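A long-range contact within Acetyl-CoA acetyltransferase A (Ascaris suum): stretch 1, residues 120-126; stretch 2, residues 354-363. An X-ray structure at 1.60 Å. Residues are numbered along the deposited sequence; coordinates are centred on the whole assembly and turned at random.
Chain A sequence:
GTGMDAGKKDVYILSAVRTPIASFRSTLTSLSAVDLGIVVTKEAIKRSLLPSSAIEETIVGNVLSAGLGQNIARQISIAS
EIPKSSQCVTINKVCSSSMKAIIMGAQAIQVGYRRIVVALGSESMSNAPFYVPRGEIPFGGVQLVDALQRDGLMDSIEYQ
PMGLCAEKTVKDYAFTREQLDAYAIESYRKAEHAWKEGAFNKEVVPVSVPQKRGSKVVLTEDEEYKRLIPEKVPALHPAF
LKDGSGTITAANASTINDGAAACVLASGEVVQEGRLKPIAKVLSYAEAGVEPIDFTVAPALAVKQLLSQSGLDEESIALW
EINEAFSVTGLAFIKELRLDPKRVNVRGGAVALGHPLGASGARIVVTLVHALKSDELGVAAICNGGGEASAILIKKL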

# COMPACT_ATOMS: atom_id res chain seq x y z
N LEU A 120 6.41 23.77 -23.11
CA LEU A 120 5.37 22.77 -23.27
C LEU A 120 4.72 22.38 -21.95
O LEU A 120 5.16 22.79 -20.87
CB LEU A 120 5.96 21.52 -23.95
CG LEU A 120 7.04 20.78 -23.18
CD1 LEU A 120 6.76 19.30 -23.17
CD2 LEU A 120 8.41 21.10 -23.73
N GLY A 121 3.71 21.54 -22.06
CA GLY A 121 3.08 20.93 -20.91
C GLY A 121 2.74 19.51 -21.26
O GLY A 121 2.45 19.19 -22.41
N SER A 122 2.77 18.65 -20.24
CA SER A 122 2.44 17.24 -20.39
C SER A 122 1.85 16.72 -19.10
O SER A 122 2.36 17.00 -18.02
CB SER A 122 3.66 16.41 -20.74
OG SER A 122 3.26 15.08 -21.08
N GLU A 123 0.79 15.94 -19.22
CA GLU A 123 0.18 15.36 -18.05
C GLU A 123 -0.39 14.01 -18.37
O GLU A 123 -1.11 13.85 -19.36
CB GLU A 123 -0.93 16.27 -17.50
CG GLU A 123 -1.29 15.96 -16.05
CD GLU A 123 -0.29 16.56 -15.06
OE1 GLU A 123 -0.08 17.80 -15.12
OE2 GLU A 123 0.25 15.82 -14.20
N SER A 124 -0.03 13.02 -17.56
CA SER A 124 -0.63 11.70 -17.64
C SER A 124 -1.37 11.45 -16.35
O SER A 124 -0.81 10.90 -15.39
CB SER A 124 0.42 10.62 -17.86
OG SER A 124 -0.19 9.34 -17.96
N MET A 125 -2.63 11.84 -16.31
CA MET A 125 -3.39 11.66 -15.10
C MET A 125 -3.70 10.18 -14.88
O MET A 125 -3.87 9.73 -13.74
CB MET A 125 -4.63 12.54 -15.15
CG MET A 125 -4.26 14.01 -15.29
SD MET A 125 -5.62 15.21 -15.36
CE MET A 125 -6.12 15.34 -13.62
N SER A 126 -3.69 9.40 -15.97
CA SER A 126 -3.84 7.96 -15.87
C SER A 126 -2.80 7.29 -15.00
O SER A 126 -3.04 6.22 -14.45
CB SER A 126 -3.76 7.34 -17.26
OG SER A 126 -4.88 7.71 -18.05
N GLY A 354 -11.33 17.69 -22.77
CA GLY A 354 -10.54 17.11 -21.70
C GLY A 354 -9.53 18.10 -21.14
O GLY A 354 -9.24 19.11 -21.76
N HIS A 355 -9.02 17.81 -19.95
CA HIS A 355 -8.21 18.77 -19.22
C HIS A 355 -7.01 18.09 -18.55
O HIS A 355 -7.03 17.89 -17.34
CB HIS A 355 -9.08 19.49 -18.18
CG HIS A 355 -8.40 20.58 -17.42
ND1 HIS A 355 -7.19 21.13 -17.78
CD2 HIS A 355 -8.77 21.19 -16.28
CE1 HIS A 355 -6.86 22.07 -16.90
NE2 HIS A 355 -7.81 22.13 -15.99
N PRO A 356 -5.99 17.73 -19.35
CA PRO A 356 -4.74 17.23 -18.76
C PRO A 356 -4.04 18.41 -18.09
O PRO A 356 -3.46 19.23 -18.79
CB PRO A 356 -3.96 16.68 -19.95
CG PRO A 356 -4.78 16.97 -21.14
CD PRO A 356 -5.83 17.93 -20.79
N LEU A 357 -4.08 18.46 -16.76
CA LEU A 357 -3.78 19.70 -16.04
C LEU A 357 -2.55 20.44 -16.54
O LEU A 357 -2.65 21.58 -16.95
CB LEU A 357 -3.59 19.42 -14.54
CG LEU A 357 -4.79 18.80 -13.81
CD1 LEU A 357 -4.46 18.70 -12.34
CD2 LEU A 357 -6.07 19.60 -14.00
N GLY A 358 -1.38 19.80 -16.49
CA GLY A 358 -0.15 20.47 -16.84
C GLY A 358 -0.05 20.87 -18.31
O GLY A 358 0.71 21.77 -18.65
N ALA A 359 -0.84 20.24 -19.16
CA ALA A 359 -0.79 20.51 -20.58
C ALA A 359 -1.75 21.61 -21.04
O ALA A 359 -1.56 22.17 -22.12
CB ALA A 359 -1.11 19.24 -21.35
N SER A 360 -2.79 21.89 -20.26
CA SER A 360 -3.88 22.70 -20.82
C SER A 360 -3.50 24.14 -21.15
O SER A 360 -4.01 24.71 -22.11
CB SER A 360 -5.07 22.69 -19.86
OG SER A 360 -5.78 21.48 -20.04
N GLY A 361 -2.59 24.74 -20.38
CA GLY A 361 -2.13 26.08 -20.69
C GLY A 361 -1.56 26.20 -22.09
O GLY A 361 -1.98 27.03 -22.89
N ALA A 362 -0.61 25.32 -22.43
CA ALA A 362 -0.07 25.32 -23.78
C ALA A 362 -1.10 24.84 -24.81
O ALA A 362 -1.13 25.31 -25.95
CB ALA A 362 1.16 24.46 -23.83
N ARG A 363 -1.96 23.91 -24.40
CA ARG A 363 -2.93 23.34 -25.31
C ARG A 363 -3.87 24.44 -25.82
O ARG A 363 -4.16 24.51 -27.02
CB ARG A 363 -3.71 22.20 -24.64
CG ARG A 363 -4.35 21.17 -25.59
CD ARG A 363 -5.62 21.68 -26.27
NE ARG A 363 -6.67 21.98 -25.28
CZ ARG A 363 -7.73 22.75 -25.54
NH1 ARG A 363 -7.87 23.34 -26.72
NH2 ARG A 363 -8.63 22.93 -24.60

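Two glycines, one on each side, let a strand and a helix pack here with their axes approaching to 5.2 Å. The segments run roughly antiparallel, at 147°, and at their nearest register G121 CA lies 3.9 Å from A359 CA. The general principle is that where backbones come this close, glycine suits the positions at which a CB would clash, and G121 and G358 are two such positions. A CB on G121 would sit 2.1 Å from G358 O and 2.9 Å from A359 CA; one on G358 would fall 2.5 Å from E123 OE1.

What the missing side chains permit is direct contact between main chains. G121 CA approaches G358 O at 3.4 Å with an angle of 141° at the hydrogen, a CA-H...O contact. Small residues continue the pattern: A359 CB rests 3.7 Å from G121 O, and A362 CB, about one helical turn on, lies 4.3 Å from G121 N.

The one hydrogen bond across the contact relies on the same economy. The CA-to-CB bond of E123 points toward stretch 2, and its OE1 accepts from G358 N at 2.8 Å, with a somewhat bent N-H...O angle of 132°. The carboxylate thus gives the G358 amide an acceptor. The aliphatic part of the same side chain packs alongside, with E123 CB 3.9 Å from P356 CB.

Beyond the strand, M125 carries the contact into the approach to the helix. Its CE meets L357 CG at 3.7 Å, an apolar contact, while M125 SD lies 3.6 Å from H355 O. By contrast, the CB atoms of L120 and S122, which alternate with G121 and E123, are directed away, as expected of an extended strand that offers one face to its neighbour.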